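Local coordinates for putative outer membrane protein (LpxR) (Salmonella typhimurium, PDB 3FID) that removes acyl chains from lipid A in the Gram-negative outer membrane, working as a beta-barrel lipopolysaccharide-modifying deacylase, at residues A[214-220]-A[258-264]; A[2-8]-A[288-294]; A[71-77]-A[240-246]; A[29-33]-A[59-63]. All coordinates share one frame; numbering follows the deposited sequence.

Interaction 1: A[214-220]-A[258-264]; sequences GLIYKVF and GATIGYS. With CXE (pentaethylene glycol monodecyl ether), chain K; CXE (pentaethylene glycol monodecyl ether), chain J.
Two aromatic rings lie over glycines at the two ends of this antiparallel pair. The Y263 ring covers G214, whose CA sits 3.8 Å from the ring centroid and 17° off the normal, a CH-pi contact. At the far end the F220 ring receives G258 CA over its face, 3.9 Å from the centroid and 30° off the normal. F220 can do this because its CG stands between backbone N and carbonyl carbon (chi1 67°), which folds the ring back across the neighbouring strand and lays it on the G258 backbone, CE1 3.3 Å from G258 C. Between the rings, the hydrogen-bonded pairs I216/G262, K218/T260 and F220/G258 fix the register. The strands run almost exactly antiparallel, as expected for neighbouring strands of an outer-membrane beta-barrel. One barrel face carries L215, Y217, V219, A259, I261 and Y263; there V219 CG1 meets detergent carbon C4 of CXE chain K at 3.6 Å. A backbone carbonyl makes the second detergent contact, G258 O lying 3.7 Å from C1 of CXE chain J. The other face carries I216, K218, T260 and F220. K218 NZ is held by N197 and the F193 carbonyl, and T260 OG1 bonds to S269 on strand 266-275.

Interaction 2: A[2-8]-A[288-294]; sequences SLAISVA and INGDITF
S2-A8 and I288-F294 run antiparallel, their axes 4.5 Å apart at closest approach and their directions 164° apart, with reciprocal N-H to O=C bonds at the pairs L3/F294, I5/I292 and V7/G290. The straightest of these six bonds, V7 N to G290 O at 3.0 Å, reaches 175° at the hydrogen. The non-hydrogen-bonded pairs A4/T293, S6/D291 and A8/N289 turn their side chains to the buried face. The polar contact there joins S6 to D291: with OG anti to the backbone N (chi1 179°), the serine hydroxyl extends across to the aspartate and donates to D291 OD1. The modelled separation of OG and OD1, 2.4 Å, is very short, so its exact length is doubtful. A second donor grips the same oxygen, since N289 ND2 reaches D291 OD1 at 3.0 Å on the syn lone pair and almost in its own amide plane. The other end of that amide, OD1, is held by N273 and R256, which fixes which way N289 is flipped. Further along this face T293 CG2 packs on S2 CB at 3.6 Å, while T293 OG1 bonds to the G206 carbonyl and S2 OG accepts from I208 N. L3, I5, V7, I292 and F294 occupy the other, more exposed face, where apolar side chains may meet lipid. Pairing of the first strand with the last is the closure seam of a transmembrane beta-barrel, here with polar groups turned inward.

Interaction 3: A[71-77]-A[240-246]; sequences EAVKGDR and QTKMETV
Two torsions bring the segments together: K74 bends at chi2 (75°) and carries its chain across M243 to the E244 carbonyl, and T245 holds OG1 between its backbone N and carbonyl carbon (chi1 60°), facing D76 O. The setting is a type II beta turn, V73 to D76, closed by D76 N to V73 O and docked on the 240-246 loop; neither segment forms a regular helix or strand, and both belong to loops joining barrel strands. G75, at the third position of the turn, has the positive phi that favours glycine. Its N-H donates to T245 O at 2.7 Å, in the carbonyl plane and with an angle of 164° at the hydrogen. T245 therefore grips the turn twice, because its hydroxyl also donates to D76 O at 2.7 Å, tilted from the carbonyl plane. Beside the turn, K74 CD rests 3.6 Å from M243 SD as the two chains cross at a slant, and the M243 methyl CE lies 3.6 Å from A72 O and 4.2 Å from A72 CB. T241 CG2 lies against the E71 carboxylate, with CD at 3.7 Å, while T241 OG1 bonds to D135, which also receives the backbone N of A72. V246 CG1, next along the chain after T245, also lies against D76 O. R77, pointing away, forms salt bridges with D32 and E278. At the tip of its bent chain, K74 NZ donates to E244 O over 2.8 Å, nearly along the C=O axis.

Interaction 4: A[29-33]-A[59-63]; sequences DRGDY and IYSPS. With ZN (zinc ion), chain F.
R30 lies against S63, and its side chain can be followed outward from CB, which is 3.7 Å from S63 OG. CG continues past the same hydroxyl, and the chain then bends at chi3 (58°), bringing the guanidinium back over it, with CZ 3.3 Å from S63 OG and the terminal NH1 and NH2 both near S63 CB. S63 OG consequently sits over one face of that group, 3.1 Å above its plane and toward the rim; the angles to NE and NH1 are too poor for hydrogen bonds. The edge of the guanidinium turns instead to D32. NE donates to D32 OD1 at 2.7 Å, on the syn lone pair, in a salt bridge, with weaker bonds from NH1. S63 OG has a better placed donor in the backbone: G31 N reaches it at 2.8 Å, with an angle of 161° at the hydrogen. Another backbone bond runs from S61 N to D32 O, just before the single bridge between Y33 and Y60. There the tyrosine rings are near parallel, planes 24° apart, but slid so far that they barely overlap; Y33 CD2 touches Y60 CE1 at 3.4 Å. At the opposite end of its segment, D29 OD2 binds the zinc ion at 1.9 Å, with H25 as the other ligand from this chain. D32 OD2 also pairs with R77, and Y33 OH bonds to D58. The contact thus lies where the loop after helix 25-29 enters strand 33-44, beside the end of strand 49-60, with Y285 and Y287 of strand 285-295 packing against Y33.

From the N terminus, strand 2-9 opens the widest loop: interaction 2 closes it only at strand 285-295, near the C terminus, and the other three contacts nest inside. Interaction 4 comes next, closing a short loop around the hairpin of strands 33-44 and 49-60; Y33 OH packs on A8 CB of interaction 2. Interaction 3 then starts at 71-77 and ends at 240-246, joining two distant loops. It crosses interaction 1, whose 214-220 strand precedes 240-246 and whose partner 258-264 follows it. Interactions 3 and 4 touch through D76 with S63 and R77 with D32, whereas interaction 1 lies across the chain's centre from both.

Interaction 1: A[214-220]-A[258-264]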
# COMPACT_ATOMS: atom_id res chain seq x y z
N GLY A 214 17.44 -18.27 9.64
CA GLY A 214 16.57 -19.31 10.15
C GLY A 214 15.13 -18.83 10.28
O GLY A 214 14.60 -18.22 9.35
N LEU A 215 14.52 -19.12 11.43
CA LEU A 215 13.15 -18.70 11.72
C LEU A 215 13.05 -17.18 11.86
O LEU A 215 13.82 -16.54 12.58
CB LEU A 215 12.61 -19.37 13.01
CG LEU A 215 11.16 -19.07 13.44
CD1 LEU A 215 10.09 -19.76 12.57
CD2 LEU A 215 10.95 -19.37 14.91
N ILE A 216 12.06 -16.63 11.17
CA ILE A 216 11.72 -15.24 11.30
C ILE A 216 10.21 -15.17 11.50
O ILE A 216 9.43 -15.91 10.86
CB ILE A 216 12.20 -14.43 10.08
CG1 ILE A 216 12.14 -12.92 10.38
CG2 ILE A 216 11.40 -14.81 8.80
CD1 ILE A 216 12.90 -12.09 9.38
N TYR A 217 9.81 -14.34 12.45
CA TYR A 217 8.37 -14.06 12.63
C TYR A 217 8.09 -12.67 13.19
O TYR A 217 8.92 -12.09 13.90
CB TYR A 217 7.66 -15.14 13.45
CG TYR A 217 8.04 -15.15 14.90
CD1 TYR A 217 9.07 -16.00 15.37
CD2 TYR A 217 7.38 -14.33 15.82
CE1 TYR A 217 9.44 -16.01 16.70
CE2 TYR A 217 7.72 -14.33 17.16
CZ TYR A 217 8.75 -15.16 17.59
OH TYR A 217 9.07 -15.13 18.93
N LYS A 218 6.91 -12.15 12.88
CA LYS A 218 6.55 -10.79 13.28
C LYS A 218 5.03 -10.69 13.24
O LYS A 218 4.42 -11.24 12.33
CB LYS A 218 7.18 -9.78 12.32
CG LYS A 218 6.76 -8.30 12.57
CD LYS A 218 7.48 -7.32 11.63
CE LYS A 218 6.91 -5.89 11.84
NZ LYS A 218 7.58 -4.95 10.88
N VAL A 219 4.43 -10.06 14.26
CA VAL A 219 3.01 -9.76 14.26
C VAL A 219 2.88 -8.30 14.61
O VAL A 219 3.61 -7.81 15.46
CB VAL A 219 2.22 -10.61 15.28
CG1 VAL A 219 0.75 -10.34 15.15
CG2 VAL A 219 2.49 -12.15 15.06
N PHE A 220 1.99 -7.57 13.95
CA PHE A 220 1.97 -6.12 14.13
C PHE A 220 0.58 -5.55 13.92
O PHE A 220 -0.28 -6.17 13.27
CB PHE A 220 2.96 -5.40 13.16
CG PHE A 220 2.54 -5.51 11.73
CD1 PHE A 220 2.92 -6.62 10.97
CD2 PHE A 220 1.71 -4.55 11.16
CE1 PHE A 220 2.48 -6.77 9.64
CE2 PHE A 220 1.28 -4.68 9.84
CZ PHE A 220 1.66 -5.81 9.08
N GLY A 258 -1.16 -7.36 10.70
CA GLY A 258 -0.61 -8.45 9.92
C GLY A 258 0.49 -9.24 10.57
O GLY A 258 0.78 -9.06 11.75
N ALA A 259 1.09 -10.13 9.78
CA ALA A 259 2.14 -11.04 10.28
C ALA A 259 3.04 -11.52 9.14
O ALA A 259 2.63 -11.54 7.96
CB ALA A 259 1.50 -12.26 10.97
N THR A 260 4.25 -11.91 9.53
CA THR A 260 5.19 -12.63 8.68
C THR A 260 5.67 -13.90 9.39
O THR A 260 5.96 -13.88 10.59
CB THR A 260 6.40 -11.77 8.38
OG1 THR A 260 5.96 -10.62 7.66
CG2 THR A 260 7.50 -12.56 7.56
N ILE A 261 5.75 -15.00 8.64
CA ILE A 261 6.39 -16.20 9.15
C ILE A 261 7.27 -16.75 8.04
O ILE A 261 6.86 -16.86 6.88
CB ILE A 261 5.38 -17.25 9.69
CG1 ILE A 261 6.12 -18.34 10.51
CG2 ILE A 261 4.52 -17.84 8.57
CD1 ILE A 261 5.27 -19.62 10.85
N GLY A 262 8.52 -17.04 8.38
CA GLY A 262 9.42 -17.58 7.41
C GLY A 262 10.53 -18.42 8.00
O GLY A 262 10.71 -18.48 9.21
N TYR A 263 11.26 -19.06 7.11
CA TYR A 263 12.47 -19.77 7.47
C TYR A 263 13.40 -19.58 6.31
O TYR A 263 13.06 -19.92 5.19
CB TYR A 263 12.23 -21.27 7.74
CG TYR A 263 13.43 -21.87 8.47
CD1 TYR A 263 14.55 -22.29 7.77
CD2 TYR A 263 13.46 -21.93 9.86
CE1 TYR A 263 15.67 -22.79 8.43
CE2 TYR A 263 14.58 -22.43 10.53
CZ TYR A 263 15.67 -22.86 9.81
OH TYR A 263 16.79 -23.36 10.48
N SER A 264 14.56 -18.98 6.58
CA SER A 264 15.61 -18.80 5.57
C SER A 264 15.54 -19.94 4.54
O SER A 264 15.65 -21.11 4.92
CB SER A 264 16.99 -18.81 6.22
OG SER A 264 17.35 -17.52 6.68
C1 CXE K . 1.52 -6.81 18.99
C2 CXE K . 0.74 -6.67 17.70
C3 CXE K . -0.74 -6.97 17.88
C4 CXE K . -1.06 -8.45 17.69
C5 CXE K . -2.54 -8.79 17.74
C6 CXE K . -2.86 -9.88 16.71
C7 CXE K . -3.96 -10.86 17.12
C8 CXE K . -4.24 -11.83 15.98
C9 CXE K . -5.44 -12.73 16.23
C10 CXE K . -5.61 -13.73 15.09
O11 CXE K . -6.59 -14.72 15.42
C12 CXE K . -6.95 -15.52 14.29
C13 CXE K . -8.30 -16.19 14.52
O14 CXE K . -8.69 -16.93 13.36
C15 CXE K . -10.09 -16.86 13.07
C16 CXE K . -10.41 -15.55 12.36
O17 CXE K . -11.74 -15.56 11.84
C18 CXE K . -12.59 -14.58 12.45
C19 CXE K . -14.05 -14.90 12.15
O20 CXE K . -14.11 -16.11 11.39
C1 CXE J . -2.48 -10.69 12.46
C2 CXE J . -2.85 -11.53 11.25
C3 CXE J . -3.95 -12.51 11.65
C4 CXE J . -4.49 -13.23 10.43
C5 CXE J . -5.51 -14.28 10.85
C6 CXE J . -6.13 -14.93 9.62
C7 CXE J . -6.80 -16.26 9.94
C8 CXE J . -6.97 -17.06 8.66
C9 CXE J . -8.18 -17.97 8.71
C10 CXE J . -8.28 -18.79 7.44
O11 CXE J . -9.05 -19.95 7.72
C12 CXE J . -9.16 -20.84 6.61
C13 CXE J . -10.26 -21.84 6.94

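Interaction 2: A[2-8]-A[288-294]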
# COMPACT_ATOMS: atom_id res chain seq x y z
N SER A 2 16.55 -8.88 0.27
CA SER A 2 15.27 -9.52 0.03
C SER A 2 14.74 -9.17 -1.36
O SER A 2 14.98 -8.07 -1.87
CB SER A 2 14.25 -9.27 1.18
OG SER A 2 13.80 -7.91 1.31
N LEU A 3 14.10 -10.16 -1.98
CA LEU A 3 13.41 -10.04 -3.25
C LEU A 3 11.94 -10.41 -2.94
O LEU A 3 11.68 -11.47 -2.36
CB LEU A 3 14.04 -11.03 -4.24
CG LEU A 3 13.73 -11.19 -5.73
CD1 LEU A 3 12.28 -11.56 -5.95
CD2 LEU A 3 14.09 -9.95 -6.51
N ALA A 4 11.01 -9.54 -3.29
CA ALA A 4 9.62 -9.74 -2.87
C ALA A 4 8.63 -9.57 -3.99
O ALA A 4 8.83 -8.73 -4.87
CB ALA A 4 9.27 -8.79 -1.71
N ILE A 5 7.55 -10.35 -3.92
CA ILE A 5 6.38 -10.20 -4.79
C ILE A 5 5.21 -9.91 -3.86
O ILE A 5 5.01 -10.63 -2.89
CB ILE A 5 6.05 -11.54 -5.50
CG1 ILE A 5 7.33 -12.17 -6.06
CG2 ILE A 5 4.92 -11.34 -6.57
CD1 ILE A 5 7.53 -12.01 -7.56
N SER A 6 4.41 -8.90 -4.17
CA SER A 6 3.25 -8.63 -3.33
C SER A 6 2.00 -8.42 -4.19
O SER A 6 2.05 -7.71 -5.19
CB SER A 6 3.49 -7.45 -2.40
OG SER A 6 2.33 -7.19 -1.57
N VAL A 7 0.92 -9.07 -3.79
CA VAL A 7 -0.38 -8.97 -4.48
C VAL A 7 -1.39 -8.35 -3.48
O VAL A 7 -1.55 -8.86 -2.36
CB VAL A 7 -0.82 -10.37 -4.99
CG1 VAL A 7 -2.25 -10.37 -5.58
CG2 VAL A 7 0.19 -10.92 -6.04
N ALA A 8 -2.06 -7.27 -3.88
CA ALA A 8 -3.14 -6.67 -3.08
C ALA A 8 -4.46 -6.93 -3.78
O ALA A 8 -4.52 -6.90 -5.01
CB ALA A 8 -2.95 -5.20 -2.90
N ILE A 288 -6.60 -6.69 1.45
CA ILE A 288 -5.42 -7.37 1.97
C ILE A 288 -4.26 -7.24 1.02
O ILE A 288 -4.43 -6.94 -0.15
CB ILE A 288 -5.65 -8.87 2.22
CG1 ILE A 288 -5.97 -9.60 0.89
CG2 ILE A 288 -6.76 -9.08 3.27
CD1 ILE A 288 -5.80 -11.11 0.96
N ASN A 289 -3.06 -7.46 1.55
CA ASN A 289 -1.95 -7.82 0.69
C ASN A 289 -1.31 -9.11 1.22
O ASN A 289 -1.29 -9.34 2.44
CB ASN A 289 -0.97 -6.64 0.44
CG ASN A 289 -0.32 -6.09 1.71
OD1 ASN A 289 -0.89 -5.22 2.39
ND2 ASN A 289 0.89 -6.55 2.02
N GLY A 290 -0.85 -9.95 0.29
CA GLY A 290 -0.12 -11.18 0.64
C GLY A 290 1.21 -11.12 -0.09
O GLY A 290 1.27 -10.75 -1.28
N ASP A 291 2.28 -11.43 0.64
CA ASP A 291 3.62 -11.27 0.07
C ASP A 291 4.45 -12.54 0.22
O ASP A 291 4.34 -13.28 1.22
CB ASP A 291 4.40 -10.10 0.70
CG ASP A 291 3.51 -8.94 1.21
OD1 ASP A 291 2.60 -8.46 0.50
OD2 ASP A 291 3.77 -8.47 2.33
N ILE A 292 5.28 -12.79 -0.78
CA ILE A 292 6.27 -13.87 -0.70
C ILE A 292 7.60 -13.17 -0.84
O ILE A 292 7.80 -12.41 -1.79
CB ILE A 292 6.12 -14.90 -1.84
CG1 ILE A 292 4.76 -15.60 -1.76
CG2 ILE A 292 7.27 -15.93 -1.78
CD1 ILE A 292 4.51 -16.55 -2.94
N THR A 293 8.48 -13.36 0.15
CA THR A 293 9.74 -12.65 0.20
C THR A 293 10.86 -13.68 0.31
O THR A 293 10.84 -14.54 1.20
CB THR A 293 9.78 -11.70 1.39
OG1 THR A 293 8.61 -10.88 1.37
CG2 THR A 293 11.02 -10.79 1.30
N PHE A 294 11.82 -13.59 -0.60
CA PHE A 294 13.04 -14.38 -0.49
C PHE A 294 14.05 -13.49 0.19
O PHE A 294 14.27 -12.37 -0.24
CB PHE A 294 13.47 -14.86 -1.87
CG PHE A 294 12.46 -15.76 -2.51
CD1 PHE A 294 12.36 -17.09 -2.12
CD2 PHE A 294 11.55 -15.25 -3.42
CE1 PHE A 294 11.38 -17.92 -2.68
CE2 PHE A 294 10.56 -16.07 -3.99
CZ PHE A 294 10.49 -17.41 -3.62

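Interaction 3: A[71-77]-A[240-246]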
# COMPACT_ATOMS: atom_id res chain seq x y z
N GLU A 71 -19.97 5.03 -17.89
CA GLU A 71 -19.00 6.10 -17.61
C GLU A 71 -18.83 6.31 -16.11
O GLU A 71 -19.53 5.69 -15.30
CB GLU A 71 -19.45 7.41 -18.26
CG GLU A 71 -19.57 7.31 -19.76
CD GLU A 71 -20.27 8.49 -20.38
OE1 GLU A 71 -19.69 9.07 -21.33
OE2 GLU A 71 -21.37 8.84 -19.89
N ALA A 72 -17.88 7.17 -15.75
CA ALA A 72 -17.69 7.53 -14.35
C ALA A 72 -18.99 8.11 -13.80
O ALA A 72 -19.81 8.63 -14.57
CB ALA A 72 -16.55 8.53 -14.20
N VAL A 73 -19.17 7.99 -12.49
CA VAL A 73 -20.37 8.46 -11.80
C VAL A 73 -19.95 9.61 -10.87
O VAL A 73 -19.05 9.46 -10.03
CB VAL A 73 -21.03 7.30 -10.96
CG1 VAL A 73 -22.12 7.82 -10.05
CG2 VAL A 73 -21.60 6.22 -11.87
N LYS A 74 -20.57 10.77 -11.02
CA LYS A 74 -20.31 11.87 -10.10
C LYS A 74 -20.61 11.39 -8.69
O LYS A 74 -21.63 10.74 -8.46
CB LYS A 74 -21.19 13.08 -10.41
CG LYS A 74 -20.76 14.36 -9.71
CD LYS A 74 -19.51 14.94 -10.39
CE LYS A 74 -19.06 16.29 -9.74
NZ LYS A 74 -18.15 17.12 -10.64
N GLY A 75 -19.72 11.67 -7.74
CA GLY A 75 -19.91 11.12 -6.38
C GLY A 75 -19.14 9.84 -6.05
O GLY A 75 -19.12 9.41 -4.90
N ASP A 76 -18.50 9.23 -7.05
CA ASP A 76 -17.68 8.03 -6.79
C ASP A 76 -16.38 8.19 -7.58
O ASP A 76 -16.32 8.97 -8.55
CB ASP A 76 -18.41 6.73 -7.21
CG ASP A 76 -17.84 5.45 -6.56
OD1 ASP A 76 -16.80 5.47 -5.86
OD2 ASP A 76 -18.46 4.38 -6.79
N ARG A 77 -15.33 7.50 -7.16
CA ARG A 77 -14.09 7.60 -7.91
C ARG A 77 -14.26 6.99 -9.30
O ARG A 77 -15.00 6.02 -9.50
CB ARG A 77 -12.89 7.00 -7.14
CG ARG A 77 -12.94 5.53 -6.92
CD ARG A 77 -12.11 5.14 -5.66
NE ARG A 77 -10.75 5.60 -5.73
CZ ARG A 77 -9.98 5.88 -4.68
NH1 ARG A 77 -10.44 5.82 -3.43
NH2 ARG A 77 -8.75 6.31 -4.90
N GLN A 240 -13.62 11.03 -20.95
CA GLN A 240 -14.79 11.29 -21.78
C GLN A 240 -15.81 12.24 -21.16
O GLN A 240 -16.29 13.16 -21.84
CB GLN A 240 -15.49 9.99 -22.12
CG GLN A 240 -14.65 9.03 -22.92
CD GLN A 240 -15.42 7.79 -23.18
OE1 GLN A 240 -16.35 7.46 -22.44
NE2 GLN A 240 -15.06 7.08 -24.22
N THR A 241 -16.17 12.04 -19.90
CA THR A 241 -17.08 13.00 -19.23
C THR A 241 -16.36 14.26 -18.79
O THR A 241 -17.01 15.24 -18.42
CB THR A 241 -17.84 12.38 -18.04
OG1 THR A 241 -16.92 11.70 -17.16
CG2 THR A 241 -18.88 11.39 -18.52
N LYS A 242 -15.03 14.24 -18.80
CA LYS A 242 -14.22 15.43 -18.46
C LYS A 242 -14.56 16.08 -17.12
O LYS A 242 -14.61 17.31 -17.01
CB LYS A 242 -14.27 16.48 -19.59
CG LYS A 242 -13.66 15.99 -20.88
CD LYS A 242 -13.73 17.05 -21.96
CE LYS A 242 -13.08 16.54 -23.23
NZ LYS A 242 -13.70 15.24 -23.65
N MET A 243 -14.78 15.27 -16.09
CA MET A 243 -15.11 15.83 -14.78
C MET A 243 -14.16 15.31 -13.72
O MET A 243 -13.50 14.29 -13.92
CB MET A 243 -16.55 15.52 -14.40
CG MET A 243 -16.91 14.05 -14.35
SD MET A 243 -18.58 13.82 -13.70
CE MET A 243 -18.86 12.09 -14.06
N GLU A 244 -14.08 16.06 -12.62
CA GLU A 244 -13.50 15.56 -11.39
C GLU A 244 -14.69 15.03 -10.65
O GLU A 244 -15.65 15.77 -10.45
CB GLU A 244 -12.93 16.68 -10.56
CG GLU A 244 -11.85 17.49 -11.16
CD GLU A 244 -11.34 18.51 -10.14
OE1 GLU A 244 -11.32 19.72 -10.51
OE2 GLU A 244 -11.00 18.11 -8.99
N THR A 245 -14.65 13.78 -10.23
CA THR A 245 -15.88 13.13 -9.78
C THR A 245 -16.22 13.29 -8.29
O THR A 245 -17.34 13.03 -7.91
CB THR A 245 -15.88 11.62 -10.11
OG1 THR A 245 -14.76 10.99 -9.47
CG2 THR A 245 -15.80 11.39 -11.62
N VAL A 246 -15.26 13.72 -7.47
CA VAL A 246 -15.44 13.69 -6.01
C VAL A 246 -14.81 14.90 -5.33
O VAL A 246 -13.99 15.58 -5.93
CB VAL A 246 -14.79 12.43 -5.38
CG1 VAL A 246 -15.28 11.17 -6.04
CG2 VAL A 246 -13.25 12.50 -5.47

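Interaction 4: A[29-33]-A[59-63]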
# COMPACT_ATOMS: atom_id res chain seq x y z
N ASP A 29 -17.72 -4.07 1.22
CA ASP A 29 -18.68 -3.82 0.17
C ASP A 29 -18.14 -2.77 -0.79
O ASP A 29 -18.63 -2.67 -1.90
CB ASP A 29 -20.01 -3.34 0.76
CG ASP A 29 -20.73 -4.44 1.54
OD1 ASP A 29 -20.65 -5.60 1.13
OD2 ASP A 29 -21.36 -4.16 2.59
N ARG A 30 -17.16 -1.99 -0.36
CA ARG A 30 -16.54 -1.00 -1.24
C ARG A 30 -15.48 -1.65 -2.12
O ARG A 30 -15.08 -2.80 -1.89
CB ARG A 30 -15.95 0.16 -0.44
CG ARG A 30 -17.09 1.04 0.08
CD ARG A 30 -16.70 2.43 0.29
NE ARG A 30 -16.18 3.13 -0.88
CZ ARG A 30 -16.89 3.82 -1.76
NH1 ARG A 30 -16.27 4.43 -2.76
NH2 ARG A 30 -18.21 3.91 -1.66
N GLY A 31 -15.03 -0.92 -3.13
CA GLY A 31 -14.05 -1.50 -4.02
C GLY A 31 -12.97 -0.54 -4.45
O GLY A 31 -12.34 -0.81 -5.45
N ASP A 32 -12.73 0.52 -3.67
CA ASP A 32 -11.85 1.63 -4.07
C ASP A 32 -10.48 1.19 -4.62
O ASP A 32 -10.04 1.70 -5.64
CB ASP A 32 -11.60 2.61 -2.92
CG ASP A 32 -12.84 3.31 -2.45
OD1 ASP A 32 -13.81 2.64 -2.03
OD2 ASP A 32 -12.80 4.55 -2.43
N TYR A 33 -9.79 0.31 -3.89
CA TYR A 33 -8.48 -0.19 -4.31
C TYR A 33 -8.69 -1.63 -4.71
O TYR A 33 -8.91 -2.50 -3.87
CB TYR A 33 -7.49 -0.06 -3.15
CG TYR A 33 -6.10 -0.59 -3.39
CD1 TYR A 33 -5.35 -1.13 -2.33
CD2 TYR A 33 -5.50 -0.51 -4.64
CE1 TYR A 33 -4.02 -1.59 -2.53
CE2 TYR A 33 -4.17 -0.96 -4.84
CZ TYR A 33 -3.45 -1.50 -3.79
OH TYR A 33 -2.14 -1.95 -4.02
N ILE A 59 -4.46 -0.37 -9.08
CA ILE A 59 -5.69 -0.13 -9.86
C ILE A 59 -6.80 0.26 -8.87
O ILE A 59 -6.96 -0.40 -7.82
CB ILE A 59 -6.08 -1.39 -10.64
CG1 ILE A 59 -4.90 -1.87 -11.52
CG2 ILE A 59 -7.37 -1.14 -11.54
CD1 ILE A 59 -5.24 -3.12 -12.36
N TYR A 60 -7.51 1.34 -9.21
CA TYR A 60 -8.54 1.96 -8.36
C TYR A 60 -9.84 1.97 -9.14
O TYR A 60 -9.83 2.05 -10.37
CB TYR A 60 -8.14 3.39 -7.94
CG TYR A 60 -6.84 3.33 -7.15
CD1 TYR A 60 -6.85 2.96 -5.81
CD2 TYR A 60 -5.61 3.56 -7.77
CE1 TYR A 60 -5.66 2.84 -5.07
CE2 TYR A 60 -4.41 3.45 -7.04
CZ TYR A 60 -4.46 3.08 -5.69
OH TYR A 60 -3.30 2.95 -4.95
N SER A 61 -10.95 1.87 -8.41
CA SER A 61 -12.25 1.47 -9.01
C SER A 61 -13.41 2.20 -8.31
O SER A 61 -13.32 2.50 -7.11
CB SER A 61 -12.42 -0.05 -8.87
OG SER A 61 -13.68 -0.49 -9.43
N PRO A 62 -14.52 2.48 -9.07
CA PRO A 62 -15.79 2.83 -8.41
C PRO A 62 -16.29 1.62 -7.59
O PRO A 62 -15.79 0.50 -7.77
CB PRO A 62 -16.78 3.08 -9.58
CG PRO A 62 -16.05 2.88 -10.83
CD PRO A 62 -14.62 2.46 -10.53
N SER A 63 -17.29 1.84 -6.76
CA SER A 63 -17.75 0.79 -5.85
C SER A 63 -19.15 0.32 -6.22
O SER A 63 -19.91 1.08 -6.85
CB SER A 63 -17.72 1.28 -4.39
OG SER A 63 -16.39 1.45 -3.93
ZN ZN F . -22.02 -5.59 3.64